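Local coordinates for heat shock protein-related protein (Deinococcus radiodurans, PDB 4FEI) that is probably a small heat shock protein chaperone that binds unfolding proteins under stress and limits their aggregation, seen here as its dimeric alpha-crystallin domain, at residues L32-A35 with Q40-V43; L20-P25 with G61-E66; A9-A14 with V89-L94. One frame throughout, in Å; residues are numbered along the deposited sequence.

Interaction 1: L32-A35 with Q40-V43; sequences LALA and QLTV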
# COMPACT_ATOMS: atom_id res chain seq x y z
N LEU A 32 -1.41 -14.06 -4.84
CA LEU A 32 -0.90 -14.18 -3.48
C LEU A 32 -0.74 -15.65 -3.06
O LEU A 32 -1.65 -16.45 -3.17
CB LEU A 32 -1.85 -13.45 -2.52
CG LEU A 32 -1.81 -11.94 -2.46
CD1 LEU A 32 -3.02 -11.39 -1.67
CD2 LEU A 32 -0.47 -11.47 -1.85
N ALA A 33 0.44 -15.99 -2.60
CA ALA A 33 0.70 -17.32 -2.05
C ALA A 33 1.45 -17.17 -0.73
O ALA A 33 2.28 -16.26 -0.59
CB ALA A 33 1.49 -18.21 -3.05
N LEU A 34 1.15 -18.07 0.21
CA LEU A 34 1.69 -18.04 1.56
C LEU A 34 2.08 -19.47 1.96
O LEU A 34 1.27 -20.39 1.87
CB LEU A 34 0.63 -17.55 2.55
CG LEU A 34 0.26 -16.10 2.90
CD1 LEU A 34 1.47 -15.39 3.52
CD2 LEU A 34 -0.26 -15.32 1.75
N ALA A 35 3.33 -19.66 2.37
CA ALA A 35 3.83 -20.98 2.76
C ALA A 35 4.72 -20.88 4.01
O ALA A 35 5.59 -20.03 4.09
CB ALA A 35 4.59 -21.67 1.59
N GLN A 40 9.99 -19.95 9.05
CA GLN A 40 9.99 -18.93 8.02
C GLN A 40 8.62 -18.89 7.37
O GLN A 40 8.02 -19.91 7.08
CB GLN A 40 11.06 -19.18 6.93
CG GLN A 40 12.52 -19.33 7.40
CD GLN A 40 13.35 -18.03 7.34
OE1 GLN A 40 14.20 -17.77 8.22
NE2 GLN A 40 13.13 -17.21 6.31
N LEU A 41 8.14 -17.68 7.13
CA LEU A 41 6.97 -17.49 6.32
C LEU A 41 7.43 -16.93 4.98
O LEU A 41 8.22 -15.94 4.90
CB LEU A 41 6.04 -16.52 7.01
CG LEU A 41 4.55 -16.43 6.73
CD1 LEU A 41 4.20 -15.01 6.56
CD2 LEU A 41 4.07 -17.24 5.54
N THR A 42 6.95 -17.57 3.90
CA THR A 42 7.25 -17.08 2.56
C THR A 42 5.99 -16.51 1.96
O THR A 42 4.97 -17.17 1.95
CB THR A 42 7.91 -18.12 1.66
OG1 THR A 42 9.08 -18.65 2.32
CG2 THR A 42 8.29 -17.47 0.31
N VAL A 43 6.08 -15.25 1.54
CA VAL A 43 4.95 -14.56 0.92
C VAL A 43 5.36 -14.14 -0.50
O VAL A 43 6.45 -13.56 -0.69
CB VAL A 43 4.51 -13.26 1.70
CG1 VAL A 43 3.19 -12.78 1.16
CG2 VAL A 43 4.36 -13.50 3.14
O HOH W 1 8.67 -20.77 4.13
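The carbonyl oxygen of Ala35 is gripped twice: Thr42 N donates to Ala35 O over 2.8 Å in a nearly straight bond (171° at the hydrogen), and a water adds a second, longer one. In return Ala35 N reaches Thr42 O at 3.0 Å. The pair thus forms a closed hydrogen-bonded ring of the antiparallel hairpin 33-37/40-47. The same water also donates to Gln40 O and meets Thr42 OG1 at 2.8 Å, tying the threonine hydroxyl to backbone carbonyls of both strands. One step on, Leu34 and Val43 are the non-hydrogen-bonded pair, with Leu34 CA lying 3.4 Å from Thr42 O in a CA-H...O contact.

On the face that carries Leu34 and Val43, Leu34 CD1 does the packing. It lies 3.5 Å from Val43 CG2, the two side chains running side by side, and 3.8 Å from Leu41 CD2, whose chain crosses it obliquely. Leu87 and Val89 of the opposing sheet cover Leu34, while Phe91 meets Leu41. The hairpin therefore has two characters: a water-bridged site around Thr42, and an apolar side that enters the core of the beta sandwich.

Interaction 2: L20-P25 with G61-E66; sequences LLLDVP and GRFVRE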
# COMPACT_ATOMS: atom_id res chain seq x y z
N LEU A 20 1.22 -10.96 11.08
CA LEU A 20 2.07 -10.35 10.07
C LEU A 20 1.19 -9.42 9.26
O LEU A 20 0.18 -9.84 8.73
CB LEU A 20 2.66 -11.43 9.16
CG LEU A 20 3.60 -11.17 7.98
CD1 LEU A 20 2.80 -10.95 6.71
CD2 LEU A 20 4.58 -10.02 8.20
N LEU A 21 1.54 -8.14 9.21
CA LEU A 21 0.85 -7.19 8.35
C LEU A 21 1.78 -6.81 7.21
O LEU A 21 2.94 -6.40 7.42
CB LEU A 21 0.43 -5.93 9.12
CG LEU A 21 -0.61 -6.10 10.23
CD1 LEU A 21 0.04 -6.24 11.57
CD2 LEU A 21 -1.48 -4.83 10.24
N LEU A 22 1.27 -6.93 5.99
CA LEU A 22 2.10 -6.72 4.79
C LEU A 22 1.41 -5.71 3.86
O LEU A 22 0.29 -5.94 3.45
CB LEU A 22 2.35 -8.07 4.09
CG LEU A 22 3.44 -8.10 3.04
CD1 LEU A 22 4.84 -8.07 3.70
CD2 LEU A 22 3.28 -9.36 2.11
N ASP A 23 2.07 -4.60 3.57
CA ASP A 23 1.48 -3.55 2.73
C ASP A 23 1.53 -3.99 1.26
O ASP A 23 2.61 -3.93 0.62
CB ASP A 23 2.22 -2.21 2.88
CG ASP A 23 1.89 -1.50 4.15
OD1 ASP A 23 2.71 -0.64 4.58
OD2 ASP A 23 0.83 -1.77 4.74
N VAL A 24 0.37 -4.43 0.75
CA VAL A 24 0.28 -4.89 -0.63
C VAL A 24 -0.85 -4.15 -1.43
O VAL A 24 -1.81 -4.77 -1.88
CB VAL A 24 0.13 -6.47 -0.70
CG1 VAL A 24 1.47 -7.19 -0.32
CG2 VAL A 24 -1.01 -6.96 0.18
N PRO A 25 -0.76 -2.82 -1.57
CA PRO A 25 -1.83 -2.14 -2.32
C PRO A 25 -1.82 -2.49 -3.81
O PRO A 25 -0.74 -2.60 -4.38
CB PRO A 25 -1.53 -0.63 -2.10
CG PRO A 25 -0.10 -0.58 -1.90
CD PRO A 25 0.29 -1.86 -1.16
N GLY A 61 5.17 -5.32 -10.37
CA GLY A 61 5.57 -6.66 -10.74
C GLY A 61 5.48 -7.61 -9.56
O GLY A 61 4.76 -7.35 -8.59
N ARG A 62 6.22 -8.72 -9.66
CA ARG A 62 6.22 -9.78 -8.65
C ARG A 62 7.07 -9.42 -7.43
O ARG A 62 8.06 -8.71 -7.55
CB ARG A 62 6.65 -11.10 -9.27
CG ARG A 62 7.28 -12.12 -8.33
CD ARG A 62 6.29 -13.12 -7.78
NE ARG A 62 7.01 -14.28 -7.33
CZ ARG A 62 6.48 -15.48 -7.18
NH1 ARG A 62 5.17 -15.66 -7.44
NH2 ARG A 62 7.25 -16.48 -6.75
N PHE A 63 6.61 -9.85 -6.26
CA PHE A 63 7.37 -9.70 -5.04
C PHE A 63 7.54 -11.07 -4.35
O PHE A 63 6.70 -11.95 -4.49
CB PHE A 63 6.66 -8.71 -4.09
CG PHE A 63 5.48 -9.31 -3.33
CD1 PHE A 63 5.66 -10.06 -2.15
CD2 PHE A 63 4.18 -9.08 -3.76
CE1 PHE A 63 4.59 -10.57 -1.47
CE2 PHE A 63 3.09 -9.59 -3.06
CZ PHE A 63 3.29 -10.34 -1.93
N VAL A 64 8.65 -11.24 -3.65
CA VAL A 64 8.89 -12.43 -2.88
C VAL A 64 9.58 -12.03 -1.57
O VAL A 64 10.65 -11.39 -1.59
CB VAL A 64 9.80 -13.48 -3.65
CG1 VAL A 64 10.02 -14.74 -2.78
CG2 VAL A 64 9.22 -13.81 -5.03
N ARG A 65 8.96 -12.39 -0.44
CA ARG A 65 9.59 -12.19 0.88
C ARG A 65 9.71 -13.49 1.67
O ARG A 65 8.78 -14.31 1.67
CB ARG A 65 8.89 -11.11 1.69
CG ARG A 65 8.91 -9.79 0.97
CD ARG A 65 8.88 -8.68 1.85
NE ARG A 65 10.13 -8.54 2.59
CZ ARG A 65 10.24 -7.71 3.63
NH1 ARG A 65 9.18 -6.95 3.99
NH2 ARG A 65 11.37 -7.65 4.29
N GLU A 66 10.86 -13.66 2.31
CA GLU A 66 11.13 -14.78 3.21
C GLU A 66 11.34 -14.16 4.61
O GLU A 66 12.32 -13.42 4.85
CB GLU A 66 12.36 -15.55 2.75
CG GLU A 66 12.33 -17.02 3.00
CD GLU A 66 13.39 -17.78 2.18
OE1 GLU A 66 13.00 -18.75 1.44
OE2 GLU A 66 14.61 -17.43 2.27
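Apolar contact between Phe63 and the pair Leu22 and Val24 carries this join between the two sheets of the sandwich. Leu22 and Phe63 approach from opposite directions, and Leu22 CD2 stops 4.0 Å from Phe63 CE1. Val24 arrives at about a right angle to the phenylalanine side chain, with its CG1 4.0 Å from Phe63 CZ and equally near CE2. Both methyls lie oblique to the ring and on the same side of its plane, against its outer end from CE1 round to CE2. A chi1 of 79° sets Phe63 CG between the backbone N and the carbonyl carbon, and from there the ring extends across the gap to the other sheet. With CG anti to the backbone N (-166°), Leu22 projects across the gap and its two methyls divide, CD2 to Phe63 and CD1 to Arg65. Trp5 meets the Phe63 ring edge-to-face, and Val43 packs against both Leu22 and Phe63.

A looser contact lies two residues along the strand. Leu22 CD1 stands 4.5 Å from Arg65 CD, touching the aliphatic part of the arginine, while the charged end is engaged elsewhere: Arg65 NH1 forms a salt bridge with Glu57 of the second subunit and a hydrogen bond to Pro7 O.

The backbones themselves stay well separated, with Val24 CA 9.6 Å from Phe63 CA and Leu22 CA 10.1 Å from Arg65 CA, the spacing of facing sheets in a sandwich and not of paired strands. Side chains alone bridge the gap. The chemistry thus grades along the contact, from a wholly apolar centre around Phe63 to an arginine whose methylenes border the core and whose guanidinium joins the dimer interface, where Glu57 of the second subunit probably balances its charge.

Interaction 3: A9-A14 with V89-L94; sequences ADWRDA and VRFEKL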
# COMPACT_ATOMS: atom_id res chain seq x y z
N ALA A 9 6.72 -4.86 5.89
CA ALA A 9 6.15 -5.91 6.80
C ALA A 9 6.27 -5.54 8.30
O ALA A 9 7.31 -5.08 8.75
CB ALA A 9 6.82 -7.25 6.56
N ASP A 10 5.20 -5.76 9.04
CA ASP A 10 5.19 -5.62 10.49
C ASP A 10 4.86 -6.97 11.12
O ASP A 10 4.08 -7.74 10.59
CB ASP A 10 4.08 -4.63 10.92
CG ASP A 10 4.47 -3.16 10.75
OD1 ASP A 10 5.66 -2.89 10.46
OD2 ASP A 10 3.59 -2.31 10.92
N TRP A 11 5.42 -7.20 12.29
CA TRP A 11 4.98 -8.27 13.18
C TRP A 11 4.34 -7.67 14.43
O TRP A 11 4.95 -6.89 15.15
CB TRP A 11 6.16 -9.14 13.58
CG TRP A 11 6.62 -10.04 12.42
CD1 TRP A 11 7.72 -9.84 11.62
CD2 TRP A 11 6.01 -11.26 11.99
NE1 TRP A 11 7.80 -10.87 10.68
CE2 TRP A 11 6.77 -11.75 10.89
CE3 TRP A 11 4.91 -12.00 12.42
CZ2 TRP A 11 6.46 -12.95 10.23
CZ3 TRP A 11 4.58 -13.19 11.75
CH2 TRP A 11 5.35 -13.65 10.67
N ARG A 12 3.08 -8.00 14.65
CA ARG A 12 2.36 -7.48 15.82
C ARG A 12 2.13 -8.63 16.81
O ARG A 12 1.77 -9.75 16.43
CB ARG A 12 1.02 -6.86 15.39
CG ARG A 12 0.10 -6.42 16.56
CD ARG A 12 -1.21 -5.84 16.03
NE ARG A 12 -1.96 -6.75 15.14
CZ ARG A 12 -2.88 -6.35 14.25
NH1 ARG A 12 -3.16 -5.04 14.11
NH2 ARG A 12 -3.51 -7.25 13.49
N ASP A 13 2.40 -8.33 18.08
CA ASP A 13 2.15 -9.25 19.15
C ASP A 13 0.69 -9.11 19.49
O ASP A 13 0.28 -8.09 20.02
CB ASP A 13 3.04 -8.87 20.33
CG ASP A 13 2.80 -9.72 21.57
OD1 ASP A 13 2.12 -10.78 21.47
OD2 ASP A 13 3.29 -9.32 22.66
N ALA A 14 -0.10 -10.12 19.16
CA ALA A 14 -1.52 -10.13 19.55
C ALA A 14 -1.79 -11.20 20.64
O ALA A 14 -2.77 -11.97 20.55
CB ALA A 14 -2.37 -10.35 18.34
N VAL A 89 -1.85 -11.72 8.16
CA VAL A 89 -1.70 -13.15 8.37
C VAL A 89 -1.53 -13.46 9.87
O VAL A 89 -0.59 -13.02 10.49
CB VAL A 89 -0.44 -13.73 7.60
CG1 VAL A 89 -0.49 -15.31 7.58
CG2 VAL A 89 -0.31 -13.12 6.18
N ARG A 90 -2.43 -14.26 10.41
CA ARG A 90 -2.47 -14.53 11.82
C ARG A 90 -2.03 -15.98 12.16
O ARG A 90 -2.51 -16.95 11.55
CB ARG A 90 -3.90 -14.27 12.29
CG ARG A 90 -4.05 -14.11 13.76
CD ARG A 90 -5.28 -13.23 14.05
NE ARG A 90 -5.23 -12.75 15.43
CZ ARG A 90 -6.06 -11.85 15.93
NH1 ARG A 90 -5.93 -11.49 17.20
NH2 ARG A 90 -7.01 -11.30 15.17
N PHE A 91 -1.15 -16.11 13.15
CA PHE A 91 -0.64 -17.40 13.55
C PHE A 91 -0.83 -17.51 15.06
O PHE A 91 -0.70 -16.50 15.80
CB PHE A 91 0.87 -17.54 13.26
CG PHE A 91 1.25 -17.40 11.81
CD1 PHE A 91 1.32 -18.52 11.00
CD2 PHE A 91 1.57 -16.14 11.26
CE1 PHE A 91 1.69 -18.41 9.64
CE2 PHE A 91 1.92 -16.01 9.92
CZ PHE A 91 1.98 -17.16 9.11
N GLU A 92 -1.10 -18.72 15.55
CA GLU A 92 -1.19 -18.87 16.99
C GLU A 92 0.16 -19.23 17.56
O GLU A 92 0.84 -20.09 17.03
CB GLU A 92 -2.33 -19.82 17.45
CG GLU A 92 -2.30 -21.17 16.94
CD GLU A 92 -3.51 -22.00 17.39
OE1 GLU A 92 -3.68 -22.20 18.63
OE2 GLU A 92 -4.27 -22.47 16.50
N LYS A 93 0.55 -18.55 18.63
CA LYS A 93 1.84 -18.75 19.28
C LYS A 93 1.89 -20.08 20.03
O LYS A 93 0.88 -20.59 20.51
CB LYS A 93 2.13 -17.59 20.23
CG LYS A 93 2.60 -16.32 19.52
CD LYS A 93 2.22 -15.03 20.24
CE LYS A 93 3.08 -14.76 21.45
NZ LYS A 93 2.83 -13.33 21.90
N LEU A 94 3.09 -20.64 20.08
CA LEU A 94 3.40 -21.82 20.87
C LEU A 94 3.30 -21.52 22.39
O LEU A 94 2.81 -22.34 23.16
CB LEU A 94 4.82 -22.23 20.54
CG LEU A 94 5.06 -23.71 20.34
CD1 LEU A 94 4.51 -24.09 18.99
CD2 LEU A 94 6.58 -24.04 20.46
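Asp13 and Lys93 make the short polar contact here, a salt bridge of 2.7 Å between Asp13 OD1 and Lys93 NZ. The two chains cross at about a right angle. Asp13 carries its CG anti to the backbone N (176°), which swings the carboxylate round to the lysine although its CB points away from segment 89-94; Lys93 bends at chi3 (76°) to bring its ammonium in. The carboxylate meets the lysine with one oxygen, since Asp13 OD2 lies 4.1 Å from Lys93 NZ. Gly15 completes a small polar cluster, giving its N to Asp13 OD1 and its carbonyl to Lys93 NZ.

Deeper in the fold the contact is aromatic. Phe91 CE2 approaches the edge of the Trp11 indole, near its plane, and lies 4.2 Å from Trp11 CH2; the tryptophan carbon in turn lies oblique to the phenylalanine ring. Phe69 stacks edge-to-face on Phe91. Beside Trp11 the sheet continues into the second subunit, as Asp10 and Trp11 pair with an antiparallel strand of that chain.

The looser side belongs to Arg90, an exposed residue. Its chain runs extended from CG to NE and reaches Ala14, where Arg90 NH1 rests 3.9 Å from Ala14 CB. Nearby, Arg12 NH2 comes within 5.6 Å of Arg90 NH2; Asp19 lies beside both, in a salt bridge with Arg12 and a long, weak ion pair with Arg90, and would offset their like charges.

Strands 9-14 and 86-92 flank strand 17-23, so they meet across it through side chains and not through backbone pairing. The aromatic pair joins them on the core side, while the Asp13-Lys93 bridge ties the end of strand 9-14 to the chain leaving strand 86-92. Lys93 is buried, and the Asp13 carboxylate and Gly15 carbonyl would offset its ammonium charge.

From the N terminus, strand 9-14 opens the largest loop, which interaction 3 closes when the chain returns at 89-94. Within it, interaction 2 closes a second loop from 20-25 to 61-66, and interaction 1 is the hairpin 32-35/40-43 inside that, so the three are nested and none cross. Interaction 3 spans strands of one sheet, interaction 1 lies in the other, and interaction 2 bridges the two. The hairpin strand 40-43 pairs with 62-66 through Val43 O and Arg65 N, while strand 20-23 bonds to both 9-14 and 89-92. Interactions 2 and 3 also border the second subunit, linking sandwich core to dimer.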